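PDB 4DNG: putative aldehyde dehydrogenase AldY, which probably oxidises aldehydes to carboxylates with NAD(+) as the electron acceptor and may help protect the cell against stress from ethanol and related compounds. Local coordinates for residues D267-V272 / V304-A309; I350-E355 / T364-V369; A371-K376 / T388-G393; S411-S416 / T433-Q438. All coordinates share one frame; numbering follows the deposited sequence.

Interaction 1 of 4, residues D267-V272 / V304-A309; sequences DVDRAV and VEKFTA
V272 and F307, with CA atoms 5.5 Å apart, mark the closest backbone approach of two helical segments, 268-272 and 304-309, whose axes come within 9.8 Å and run roughly parallel, with a crossing angle of -36°. V272 is the side chain that bridges them. Its CG1, anti to the backbone N (chi1 179°), reaches the neighbouring backbone itself and lies 3.5 Å from F307 CA. The same methyl also touches CB of F307, while V272 CG2 rests 3.8 Å from K306 CB, so that the two branches of the valine meet successive residues of the other helix. V272 O lies at the edge of the F307 ring, near its plane, 4.2 Å from CD1. K306 crosses the valine at about a right angle. Its aliphatic part packs loosely beside V268, K306 CD lying 4.3 Å from V268 CG1. The ammonium group pairs with E302 of its own helix. D269 OD1 is 4.6 Å from K306 NZ, not in contact; this may give a weak attraction, and D273, its carboxylate near that of D269, may add to the negative charge. At the N-cap of helix 268-281, D267 OD1 accepts from R270 N at 2.8 Å, the donor standing above the carboxylate plane. Helix 268-281 is the beta-alpha-beta crossover between parallel strands 258-262 and 290-296, and helix 297-313 follows the latter, so the contact joins two helices of the aldehyde dehydrogenase fold. V268 leans on V299, A271 and V272 on F303, while F307 extends to A275, I276 and F280 of helix 268-281 and to V367 of strand 362-369.

Interaction 2 of 4, residues I350-E355 / T364-V369; sequences IELAVE and TPYVFV
A classic beta bulge interrupts the antiparallel pairing of strands 351-354 and 362-369: A353 and V354 both face V367, and the register slips by one residue. At the bulge V354 and V367 exchange two backbone bonds, V367 N to V354 O at 2.9 Å and V354 N to V367 O at 3.3 Å. Before it V369 N reaches E351 O in a long bond, with the donor above the carbonyl plane. L352 and F368 form the non-hydrogen-bonded pair, and here the side chains make a CH-pi contact: L352 CD1 stands over the centre of the F368 ring, 3.5 Å from the centroid and 11° off the normal. The other methyl, CD2, points to the edge of the Y366 ring, 4.1 Å from its CD2. I350 CG2 approaches F368 CD1 at 3.6 Å, its side chain at about a right angle to the phenylalanine. At the corner of the chain CB of A353 touches V369 CG1. On the sheet face opposite L352 and F368, the extended E351 chain runs over V369 CG2, and V354 and V367 meet through their CB atoms, 4.0 Å apart. The carboxylate of E355 forms a salt bridge with K346. Helix 332-347 packs against Y366 and F368 through I342, helix 297-313 lies against V354 and V367 through T308 and F307, and strand 386-392 pairs with the far edge of strand 362-369.

Interaction 3 of 4, residues A371-K376 / T388-G393; sequences ADNNSK and TIIKAG
I390 of strand 386-392 packs against A371 and N373 in the connection leaving strand 362-369, its parallel neighbour in the mixed sheet; the type I turn D372-S375 then leads the chain into helix 376-379. From CB outward, the I390 side chain first lines the carbonyl of A371: CB lies 3.7 Å from A371 O, the CG2 branch 3.5 Å and CG1 3.3 Å. CG1 is anti to the carbonyl carbon of I390 (chi1 -64°) and also approaches CB of A371. CD1 then reaches the amide of N373, 3.4 Å from N373 OD1, the two side chains crossing at about a right angle. That amide has partners outside the two segments: N373 ND2 donates to M401 O, and OD1 receives a weak bond from R292. CD1 thus rests against an amide held firmly through its ND2 and only weakly through its OD1. The one backbone bond between the segments runs from A371 N to I389 O, 3.1 Å long, and joins the connection to strand 386-392 just after V369. Helix 376-379 lies on the same apolar patch, with I377 against A371 and T388. There T388 CG2, anti to its own backbone N, presses on CB of A371 at 3.4 Å.

Interaction 4 of 4, residues S411-S416 / T433-Q438; sequences SAVFTS and THVNDQ
N436 CG (chi1 -58°) and F414 CG (chi1 -81°) are each turned anti to the carbonyl carbon of their own residue, and from these positions the asparagine amide meets T415 while the phenylalanine ring meets the N436 backbone. N436 ND2 donates to T415 O at 2.9 Å, with the acceptor in the amide plane, while OD1 accepts a more bent bond from T415 N at 3.1 Å. The amide thus pairs with both polar backbone atoms of one residue. N436 CA lies over one face of the F414 ring, 3.5 Å from the centroid and offset toward the rim. Upstream, the parallel strands exchange regular bonds, H434 N to S411 O and V413 N to H434 O, and N436 N closes the run on V413 O at 2.7 Å. V413 and V435 lie side by side, CG1 to CG1 3.6 Å. At the start T433 OG1 donates to S411 OG at 2.8 Å and is also bonded to K472 of the second subunit. These strands belong to a beta-alpha-beta unit whose helix 418-425 packs on T415, T433 and N436. Strand 258-262 pairs with the other edge of strand 410-414, A271 and A274 of helix 268-281 touch F414, and a strand of the second subunit continues the sheet beyond T433-V435.

Interactions 2, 3 and 4 all reach the same mixed sheet, and interaction 1 packs helices against it. F307 joins three of them: its CE2 is 3.7 Å from V367 CG2 of interaction 2, and its CD2 is 4.2 Å from I389 CD1 of interaction 3. Interactions 2 and 3 are tied by a probable hydrogen bond between I389 N and F368 O, 2.9 Å apart. Toward the other end, A271 CB lies 4.0 Å from F414 CD2, so helix 268-281 also contacts interaction 4, whose centre is about 24 Å from that of interaction 2. Interaction 4 comes nearest the predicted active site: the H434 side chain is about 11 Å from that of E253.

Interaction 1 of 4, residues D267-V272 / V304-A309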
loop_
_atom_site.group_PDB
_atom_site.type_symbol
_atom_site.label_atom_id
_atom_site.label_comp_id
_atom_site.label_asym_id
_atom_site.label_seq_id
_atom_site.Cartn_x
_atom_site.Cartn_y
_atom_site.Cartn_z
ATOM N N ASP A 267 13.425 -15.801 -32.624
ATOM C CA ASP A 267 12.874 -16.840 -33.471
ATOM C C ASP A 267 11.470 -16.367 -33.819
ATOM O O ASP A 267 10.620 -16.281 -32.935
ATOM C CB ASP A 267 12.828 -18.169 -32.714
ATOM C CG ASP A 267 12.072 -19.262 -33.469
ATOM O OD1 ASP A 267 11.048 -18.974 -34.136
ATOM O OD2 ASP A 267 12.495 -20.430 -33.370
ATOM N N VAL A 268 11.236 -16.046 -35.089
ATOM C CA VAL A 268 9.951 -15.491 -35.520
ATOM C C VAL A 268 8.811 -16.489 -35.296
ATOM O O VAL A 268 7.781 -16.147 -34.678
ATOM C CB VAL A 268 9.995 -15.009 -36.987
ATOM C CG1 VAL A 268 8.610 -14.652 -37.513
ATOM C CG2 VAL A 268 10.909 -13.811 -37.101
ATOM N N ASP A 269 9.019 -17.721 -35.760
ATOM C CA ASP A 269 8.002 -18.765 -35.671
ATOM C C ASP A 269 7.491 -19.008 -34.242
ATOM O O ASP A 269 6.283 -19.094 -34.009
ATOM C CB ASP A 269 8.522 -20.060 -36.290
ATOM C CG ASP A 269 7.488 -20.737 -37.151
ATOM O OD1 ASP A 269 7.563 -20.569 -38.389
ATOM O OD2 ASP A 269 6.590 -21.410 -36.589
ATOM N N ARG A 270 8.415 -19.111 -33.294
ATOM C CA ARG A 270 8.070 -19.154 -31.877
ATOM C C ARG A 270 7.227 -17.926 -31.494
ATOM O O ARG A 270 6.199 -18.072 -30.825
ATOM C CB ARG A 270 9.352 -19.228 -31.042
ATOM C CG ARG A 270 9.206 -19.746 -29.616
ATOM C CD ARG A 270 10.562 -20.234 -29.108
ATOM N NE ARG A 270 10.658 -20.282 -27.648
ATOM C CZ ARG A 270 10.865 -21.386 -26.930
ATOM N NH1 ARG A 270 10.937 -21.301 -25.608
ATOM N NH2 ARG A 270 11.008 -22.571 -27.520
ATOM N N ALA A 271 7.646 -16.741 -31.964
ATOM C CA ALA A 271 7.025 -15.444 -31.614
ATOM C C ALA A 271 5.626 -15.245 -32.201
ATOM O O ALA A 271 4.724 -14.762 -31.513
ATOM C CB ALA A 271 7.929 -14.273 -32.008
ATOM N N VAL A 272 5.447 -15.604 -33.466
ATOM C CA VAL A 272 4.112 -15.613 -34.053
ATOM C C VAL A 272 3.199 -16.525 -33.230
ATOM O O VAL A 272 2.144 -16.095 -32.768
ATOM C CB VAL A 272 4.139 -16.091 -35.511
ATOM C CG1 VAL A 272 2.726 -16.103 -36.088
ATOM C CG2 VAL A 272 5.079 -15.230 -36.342
ATOM N N VAL A 304 4.539 -10.393 -39.922
ATOM C CA VAL A 304 3.189 -9.994 -40.333
ATOM C C VAL A 304 2.545 -11.093 -41.150
ATOM O O VAL A 304 1.490 -11.592 -40.776
ATOM C CB VAL A 304 3.148 -8.667 -41.118
ATOM C CG1 VAL A 304 1.786 -8.481 -41.770
ATOM C CG2 VAL A 304 3.443 -7.493 -40.196
ATOM N N GLU A 305 3.198 -11.478 -42.244
ATOM C CA GLU A 305 2.696 -12.531 -43.128
ATOM C C GLU A 305 2.268 -13.774 -42.354
ATOM O O GLU A 305 1.141 -14.251 -42.510
ATOM C CB GLU A 305 3.741 -12.898 -44.184
ATOM C CG GLU A 305 3.765 -11.963 -45.386
ATOM C CD GLU A 305 2.758 -12.330 -46.472
ATOM O OE1 GLU A 305 1.621 -12.741 -46.147
ATOM O OE2 GLU A 305 3.104 -12.193 -47.668
ATOM N N LYS A 306 3.168 -14.274 -41.509
ATOM C CA LYS A 306 2.910 -15.463 -40.699
ATOM C C LYS A 306 1.776 -15.269 -39.696
ATOM O O LYS A 306 0.903 -16.136 -39.572
ATOM C CB LYS A 306 4.186 -15.916 -39.984
ATOM C CG LYS A 306 4.982 -16.930 -40.779
ATOM C CD LYS A 306 6.451 -16.918 -40.411
ATOM C CE LYS A 306 7.277 -17.188 -41.656
ATOM N NZ LYS A 306 8.726 -17.195 -41.343
ATOM N N PHE A 307 1.800 -14.136 -38.988
ATOM C CA PHE A 307 0.784 -13.818 -37.979
ATOM C C PHE A 307 -0.572 -13.610 -38.631
ATOM O O PHE A 307 -1.562 -14.086 -38.105
ATOM C CB PHE A 307 1.181 -12.592 -37.131
ATOM C CG PHE A 307 0.208 -12.279 -36.025
ATOM C CD1 PHE A 307 0.333 -12.882 -34.772
ATOM C CD2 PHE A 307 -0.854 -11.390 -36.239
ATOM C CE1 PHE A 307 -0.579 -12.602 -33.750
ATOM C CE2 PHE A 307 -1.767 -11.114 -35.235
ATOM C CZ PHE A 307 -1.628 -11.720 -33.988
ATOM N N THR A 308 -0.603 -12.911 -39.771
ATOM C CA THR A 308 -1.843 -12.690 -40.530
ATOM C C THR A 308 -2.430 -13.990 -41.073
ATOM O O THR A 308 -3.614 -14.279 -40.853
ATOM C CB THR A 308 -1.663 -11.715 -41.719
ATOM O OG1 THR A 308 -0.546 -12.124 -42.517
ATOM C CG2 THR A 308 -1.451 -10.295 -41.235
ATOM N N ALA A 309 -1.612 -14.771 -41.775
ATOM C CA ALA A 309 -2.089 -16.036 -42.325
ATOM C C ALA A 309 -2.700 -16.901 -41.219
ATOM O O ALA A 309 -3.790 -17.453 -41.395
ATOM C CB ALA A 309 -0.975 -16.784 -43.035
#

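Interaction 2 of 4, residues I350-E355 / T364-V369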
loop_
_atom_site.group_PDB
_atom_site.type_symbol
_atom_site.label_atom_id
_atom_site.label_comp_id
_atom_site.label_asym_id
_atom_site.label_seq_id
_atom_site.Cartn_x
_atom_site.Cartn_y
_atom_site.Cartn_z
ATOM N N ILE A 350 -4.618 4.049 -40.628
ATOM C CA ILE A 350 -3.903 2.799 -40.333
ATOM C C ILE A 350 -4.363 1.634 -41.205
ATOM O O ILE A 350 -5.552 1.384 -41.325
ATOM C CB ILE A 350 -4.004 2.406 -38.844
ATOM C CG1 ILE A 350 -3.188 3.371 -37.972
ATOM C CG2 ILE A 350 -3.505 0.984 -38.623
ATOM C CD1 ILE A 350 -3.987 4.503 -37.364
ATOM N N GLU A 351 -3.411 0.940 -41.827
ATOM C CA GLU A 351 -3.718 -0.224 -42.653
ATOM C C GLU A 351 -4.389 -1.329 -41.838
ATOM O O GLU A 351 -4.181 -1.455 -40.635
ATOM C CB GLU A 351 -2.452 -0.758 -43.340
ATOM C CG GLU A 351 -2.710 -1.875 -44.349
ATOM C CD GLU A 351 -1.452 -2.465 -44.962
ATOM O OE1 GLU A 351 -0.333 -2.108 -44.534
ATOM O OE2 GLU A 351 -1.586 -3.299 -45.883
ATOM N N LEU A 352 -5.205 -2.119 -42.514
ATOM C CA LEU A 352 -5.830 -3.271 -41.912
ATOM C C LEU A 352 -5.438 -4.457 -42.769
ATOM O O LEU A 352 -5.998 -4.664 -43.844
ATOM C CB LEU A 352 -7.354 -3.096 -41.882
ATOM C CG LEU A 352 -8.227 -4.138 -41.183
ATOM C CD1 LEU A 352 -7.884 -4.245 -39.703
ATOM C CD2 LEU A 352 -9.687 -3.764 -41.346
ATOM N N ALA A 353 -4.446 -5.211 -42.302
ATOM C CA ALA A 353 -3.992 -6.403 -43.014
ATOM C C ALA A 353 -5.074 -7.478 -43.021
ATOM O O ALA A 353 -5.358 -8.070 -44.066
ATOM C CB ALA A 353 -2.703 -6.936 -42.414
ATOM N N VAL A 354 -5.681 -7.708 -41.858
ATOM C CA VAL A 354 -6.768 -8.677 -41.732
ATOM C C VAL A 354 -8.047 -7.985 -41.255
ATOM O O VAL A 354 -8.089 -7.412 -40.167
ATOM C CB VAL A 354 -6.380 -9.838 -40.788
ATOM C CG1 VAL A 354 -7.560 -10.765 -40.545
ATOM C CG2 VAL A 354 -5.202 -10.613 -41.354
ATOM N N GLU A 355 -9.088 -8.038 -42.078
ATOM C CA GLU A 355 -10.362 -7.418 -41.732
ATOM C C GLU A 355 -11.364 -8.432 -41.200
ATOM O O GLU A 355 -11.768 -9.345 -41.913
ATOM C CB GLU A 355 -10.945 -6.686 -42.937
ATOM C CG GLU A 355 -12.204 -5.892 -42.625
ATOM C CD GLU A 355 -12.428 -4.729 -43.578
ATOM O OE1 GLU A 355 -11.753 -4.654 -44.637
ATOM O OE2 GLU A 355 -13.291 -3.883 -43.264
ATOM N N THR A 364 -14.846 -11.387 -35.451
ATOM C CA THR A 364 -13.740 -12.169 -35.958
ATOM C C THR A 364 -12.540 -11.267 -35.931
ATOM O O THR A 364 -12.699 -10.051 -36.045
ATOM C CB THR A 364 -13.987 -12.588 -37.406
ATOM O OG1 THR A 364 -14.272 -11.415 -38.169
ATOM C CG2 THR A 364 -15.172 -13.572 -37.499
ATOM N N PRO A 365 -11.338 -11.858 -35.788
ATOM C CA PRO A 365 -10.122 -11.090 -35.528
ATOM C C PRO A 365 -9.886 -9.950 -36.532
ATOM O O PRO A 365 -10.162 -10.113 -37.731
ATOM C CB PRO A 365 -9.003 -12.138 -35.640
ATOM C CG PRO A 365 -9.666 -13.452 -35.440
ATOM C CD PRO A 365 -11.074 -13.306 -35.920
ATOM N N TYR A 366 -9.401 -8.811 -36.028
ATOM C CA TYR A 366 -8.887 -7.722 -36.868
ATOM C C TYR A 366 -7.412 -7.527 -36.576
ATOM O O TYR A 366 -7.004 -7.509 -35.413
ATOM C CB TYR A 366 -9.604 -6.396 -36.595
ATOM C CG TYR A 366 -11.058 -6.321 -37.025
ATOM C CD1 TYR A 366 -12.054 -7.047 -36.351
ATOM C CD2 TYR A 366 -11.449 -5.486 -38.078
ATOM C CE1 TYR A 366 -13.389 -6.963 -36.733
ATOM C CE2 TYR A 366 -12.776 -5.394 -38.467
ATOM C CZ TYR A 366 -13.743 -6.130 -37.792
ATOM O OH TYR A 366 -15.060 -6.041 -38.188
ATOM N N VAL A 367 -6.610 -7.365 -37.623
ATOM C CA VAL A 367 -5.201 -7.057 -37.436
ATOM C C VAL A 367 -4.853 -5.766 -38.171
ATOM O O VAL A 367 -4.946 -5.684 -39.404
ATOM C CB VAL A 367 -4.260 -8.226 -37.845
ATOM C CG1 VAL A 367 -2.798 -7.840 -37.605
ATOM C CG2 VAL A 367 -4.601 -9.513 -37.076
ATOM N N PHE A 368 -4.488 -4.755 -37.388
ATOM C CA PHE A 368 -3.960 -3.500 -37.903
ATOM C C PHE A 368 -2.433 -3.572 -37.925
ATOM O O PHE A 368 -1.814 -4.111 -37.001
ATOM C CB PHE A 368 -4.420 -2.333 -37.032
ATOM C CG PHE A 368 -5.876 -2.008 -37.179
ATOM C CD1 PHE A 368 -6.324 -1.241 -38.250
ATOM C CD2 PHE A 368 -6.808 -2.459 -36.239
ATOM C CE1 PHE A 368 -7.675 -0.932 -38.388
ATOM C CE2 PHE A 368 -8.152 -2.157 -36.374
ATOM C CZ PHE A 368 -8.586 -1.392 -37.452
ATOM N N VAL A 369 -1.826 -3.052 -38.986
ATOM C CA VAL A 369 -0.377 -3.125 -39.130
ATOM C C VAL A 369 0.214 -1.752 -39.381
ATOM O O VAL A 369 -0.487 -0.840 -39.831
ATOM C CB VAL A 369 0.062 -4.103 -40.250
ATOM C CG1 VAL A 369 -0.242 -5.541 -39.859
ATOM C CG2 VAL A 369 -0.589 -3.753 -41.584
#

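Interaction 3 of 4, residues A371-K376 / T388-G393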
loop_
_atom_site.group_PDB
_atom_site.type_symbol
_atom_site.label_atom_id
_atom_site.label_comp_id
_atom_site.label_asym_id
_atom_site.label_seq_id
_atom_site.Cartn_x
_atom_site.Cartn_y
_atom_site.Cartn_z
ATOM N N ALA A 371 1.210 0.516 -37.358
ATOM C CA ALA A 371 0.668 1.559 -36.499
ATOM C C ALA A 371 1.738 2.317 -35.716
ATOM O O ALA A 371 2.765 1.753 -35.342
ATOM C CB ALA A 371 -0.333 0.953 -35.534
ATOM N N ASP A 372 1.470 3.594 -35.449
ATOM C CA ASP A 372 2.253 4.364 -34.488
ATOM C C ASP A 372 2.031 3.817 -33.076
ATOM O O ASP A 372 0.932 3.386 -32.741
ATOM C CB ASP A 372 1.829 5.827 -34.528
ATOM C CG ASP A 372 2.998 6.777 -34.386
ATOM O OD1 ASP A 372 3.626 7.075 -35.426
ATOM O OD2 ASP A 372 3.275 7.236 -33.248
ATOM N N ASN A 373 3.070 3.830 -32.250
ATOM C CA ASN A 373 2.950 3.386 -30.868
ATOM C C ASN A 373 2.133 4.394 -30.063
ATOM O O ASN A 373 1.555 4.065 -29.017
ATOM C CB ASN A 373 4.340 3.166 -30.243
ATOM C CG ASN A 373 4.280 2.439 -28.906
ATOM O OD1 ASN A 373 3.697 1.362 -28.800
ATOM N ND2 ASN A 373 4.877 3.027 -27.880
ATOM N N ASN A 374 2.084 5.622 -30.576
ATOM C CA ASN A 374 1.331 6.709 -29.962
ATOM C C ASN A 374 -0.039 6.877 -30.639
ATOM O O ASN A 374 -0.524 7.998 -30.843
ATOM C CB ASN A 374 2.155 8.002 -30.033
ATOM C CG ASN A 374 2.154 8.772 -28.725
ATOM O OD1 ASN A 374 2.326 8.196 -27.648
ATOM N ND2 ASN A 374 1.974 10.086 -28.815
ATOM N N SER A 375 -0.652 5.746 -30.985
ATOM C CA SER A 375 -1.910 5.729 -31.722
ATOM C C SER A 375 -3.067 5.425 -30.807
ATOM O O SER A 375 -2.880 4.875 -29.722
ATOM C CB SER A 375 -1.873 4.684 -32.838
ATOM O OG SER A 375 -1.265 5.203 -34.003
ATOM N N LYS A 376 -4.269 5.769 -31.259
ATOM C CA LYS A 376 -5.473 5.464 -30.507
ATOM C C LYS A 376 -5.645 3.959 -30.326
ATOM O O LYS A 376 -5.810 3.490 -29.198
ATOM C CB LYS A 376 -6.697 6.118 -31.148
ATOM C CG LYS A 376 -6.892 7.555 -30.690
ATOM C CD LYS A 376 -7.732 8.366 -31.664
ATOM C CE LYS A 376 -7.779 9.832 -31.259
ATOM N NZ LYS A 376 -8.179 10.723 -32.387
ATOM N N THR A 388 -2.596 -5.082 -32.944
ATOM C CA THR A 388 -1.946 -3.919 -33.532
ATOM C C THR A 388 -0.425 -4.163 -33.588
ATOM O O THR A 388 0.216 -4.443 -32.567
ATOM C CB THR A 388 -2.280 -2.625 -32.750
ATOM O OG1 THR A 388 -3.700 -2.499 -32.599
ATOM C CG2 THR A 388 -1.749 -1.400 -33.468
ATOM N N ILE A 389 0.135 -4.076 -34.789
ATOM C CA ILE A 389 1.548 -4.361 -34.989
ATOM C C ILE A 389 2.262 -3.055 -35.268
ATOM O O ILE A 389 1.835 -2.263 -36.124
ATOM C CB ILE A 389 1.803 -5.331 -36.157
ATOM C CG1 ILE A 389 0.689 -6.406 -36.269
ATOM C CG2 ILE A 389 3.215 -5.902 -36.074
ATOM C CD1 ILE A 389 0.890 -7.686 -35.476
ATOM N N ILE A 390 3.345 -2.847 -34.528
ATOM C CA ILE A 390 4.122 -1.628 -34.587
ATOM C C ILE A 390 5.563 -1.912 -35.017
ATOM O O ILE A 390 6.207 -2.830 -34.511
ATOM C CB ILE A 390 4.105 -0.905 -33.222
ATOM C CG1 ILE A 390 2.672 -0.478 -32.895
ATOM C CG2 ILE A 390 5.084 0.285 -33.202
ATOM C CD1 ILE A 390 2.385 -0.385 -31.415
ATOM N N LYS A 391 6.045 -1.100 -35.952
ATOM C CA LYS A 391 7.400 -1.173 -36.465
ATOM C C LYS A 391 8.381 -0.489 -35.506
ATOM O O LYS A 391 8.127 0.622 -35.046
ATOM C CB LYS A 391 7.446 -0.490 -37.839
ATOM C CG LYS A 391 8.724 -0.683 -38.645
ATOM C CD LYS A 391 8.770 -2.066 -39.277
ATOM C CE LYS A 391 9.447 -2.074 -40.636
ATOM N NZ LYS A 391 8.505 -1.687 -41.726
ATOM N N ALA A 392 9.494 -1.165 -35.217
ATOM C CA ALA A 392 10.637 -0.577 -34.496
ATOM C C ALA A 392 11.905 -0.616 -35.367
ATOM O O ALA A 392 12.197 -1.635 -36.012
ATOM C CB ALA A 392 10.871 -1.298 -33.167
ATOM N N GLY A 393 12.636 0.500 -35.392
ATOM C CA GLY A 393 13.907 0.611 -36.120
ATOM C C GLY A 393 15.150 0.151 -35.353
ATOM O O GLY A 393 16.228 0.060 -35.926
#

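Interaction 4 of 4, residues S411-S416 / T433-Q438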
loop_
_atom_site.group_PDB
_atom_site.type_symbol
_atom_site.label_atom_id
_atom_site.label_comp_id
_atom_site.label_asym_id
_atom_site.label_seq_id
_atom_site.Cartn_x
_atom_site.Cartn_y
_atom_site.Cartn_z
ATOM N N SER A 411 4.943 -7.612 -19.346
ATOM C CA SER A 411 5.514 -7.470 -20.680
ATOM C C SER A 411 6.150 -8.780 -21.148
ATOM O O SER A 411 6.475 -9.661 -20.331
ATOM C CB SER A 411 6.543 -6.353 -20.674
ATOM O OG SER A 411 7.511 -6.612 -19.677
ATOM N N ALA A 412 6.330 -8.896 -22.462
ATOM C CA ALA A 412 6.994 -10.062 -23.058
ATOM C C ALA A 412 8.025 -9.638 -24.100
ATOM O O ALA A 412 7.757 -8.783 -24.955
ATOM C CB ALA A 412 5.968 -11.027 -23.658
ATOM N N VAL A 413 9.209 -10.224 -24.011
ATOM C CA VAL A 413 10.291 -9.924 -24.957
ATOM C C VAL A 413 10.800 -11.211 -25.606
ATOM O O VAL A 413 10.956 -12.247 -24.939
ATOM C CB VAL A 413 11.427 -9.060 -24.329
ATOM C CG1 VAL A 413 11.939 -9.672 -23.035
ATOM C CG2 VAL A 413 12.578 -8.843 -25.309
ATOM N N PHE A 414 11.006 -11.138 -26.920
ATOM C CA PHE A 414 11.471 -12.287 -27.705
ATOM C C PHE A 414 12.791 -11.998 -28.377
ATOM O O PHE A 414 12.905 -11.132 -29.247
ATOM C CB PHE A 414 10.409 -12.773 -28.705
ATOM C CG PHE A 414 9.365 -13.660 -28.082
ATOM C CD1 PHE A 414 8.390 -13.127 -27.239
ATOM C CD2 PHE A 414 9.368 -15.032 -28.314
ATOM C CE1 PHE A 414 7.431 -13.939 -26.646
ATOM C CE2 PHE A 414 8.409 -15.853 -27.729
ATOM C CZ PHE A 414 7.442 -15.305 -26.892
ATOM N N THR A 415 13.797 -12.726 -27.932
ATOM C CA THR A 415 15.137 -12.560 -28.423
ATOM C C THR A 415 15.847 -13.888 -28.320
ATOM O O THR A 415 15.552 -14.699 -27.435
ATOM C CB THR A 415 15.924 -11.480 -27.640
ATOM O OG1 THR A 415 17.333 -11.605 -27.930
ATOM C CG2 THR A 415 15.713 -11.632 -26.143
ATOM N N SER A 416 16.775 -14.092 -29.244
ATOM C CA SER A 416 17.643 -15.255 -29.265
ATOM C C SER A 416 18.686 -15.180 -28.158
ATOM O O SER A 416 19.133 -16.208 -27.652
ATOM C CB SER A 416 18.368 -15.310 -30.597
ATOM O OG SER A 416 19.121 -16.487 -30.669
ATOM N N THR A 433 8.334 -9.326 -16.567
ATOM C CA THR A 433 8.664 -9.591 -17.975
ATOM C C THR A 433 8.995 -11.060 -18.186
ATOM O O THR A 433 9.795 -11.631 -17.436
ATOM C CB THR A 433 9.863 -8.778 -18.457
ATOM O OG1 THR A 433 9.681 -7.405 -18.094
ATOM C CG2 THR A 433 10.009 -8.898 -19.968
ATOM N N HIS A 434 8.446 -11.645 -19.237
ATOM C CA HIS A 434 8.828 -12.967 -19.661
ATOM C C HIS A 434 9.725 -12.858 -20.838
ATOM O O HIS A 434 9.508 -12.012 -21.704
ATOM C CB HIS A 434 7.623 -13.759 -20.102
ATOM C CG HIS A 434 6.450 -13.646 -19.188
ATOM N ND1 HIS A 434 6.381 -14.297 -18.033
ATOM C CD2 HIS A 434 5.269 -12.942 -19.310
ATOM C CE1 HIS A 434 5.225 -14.017 -17.432
ATOM N NE2 HIS A 434 4.544 -13.189 -18.215
ATOM N N VAL A 435 10.725 -13.719 -20.925
ATOM C CA VAL A 435 11.525 -13.772 -22.128
ATOM C C VAL A 435 11.151 -15.021 -22.892
ATOM O O VAL A 435 11.280 -16.118 -22.397
ATOM C CB VAL A 435 13.019 -13.809 -21.815
ATOM C CG1 VAL A 435 13.493 -12.459 -21.347
ATOM C CG2 VAL A 435 13.311 -14.858 -20.771
ATOM N N ASN A 436 10.701 -14.842 -24.118
ATOM C CA ASN A 436 10.293 -15.968 -24.925
ATOM C C ASN A 436 9.233 -16.872 -24.320
ATOM O O ASN A 436 9.398 -18.070 -24.317
ATOM C CB ASN A 436 11.509 -16.796 -25.311
ATOM C CG ASN A 436 12.548 -15.992 -26.059
ATOM O OD1 ASN A 436 12.223 -15.145 -26.880
ATOM N ND2 ASN A 436 13.809 -16.262 -25.779
ATOM N N ASP A 437 8.162 -16.304 -23.781
ATOM C CA ASP A 437 7.004 -17.093 -23.333
ATOM C C ASP A 437 5.673 -16.348 -23.272
ATOM O O ASP A 437 5.614 -15.143 -23.442
ATOM C CB ASP A 437 7.242 -17.795 -22.006
ATOM C CG ASP A 437 6.081 -18.688 -21.620
ATOM O OD1 ASP A 437 6.153 -19.902 -21.861
ATOM O OD2 ASP A 437 5.084 -18.170 -21.091
ATOM N N GLN A 438 4.594 -17.089 -23.058
ATOM C CA GLN A 438 3.279 -16.487 -22.940
ATOM C C GLN A 438 3.040 -15.626 -24.152
ATOM O O GLN A 438 1.967 -15.657 -24.723
ATOM C CB GLN A 438 3.185 -15.622 -21.683
ATOM C CG GLN A 438 2.852 -16.389 -20.416
ATOM C CD GLN A 438 1.515 -15.999 -19.810
ATOM O OE1 GLN A 438 1.149 -14.829 -19.781
ATOM N NE2 GLN A 438 0.787 -16.986 -19.314
#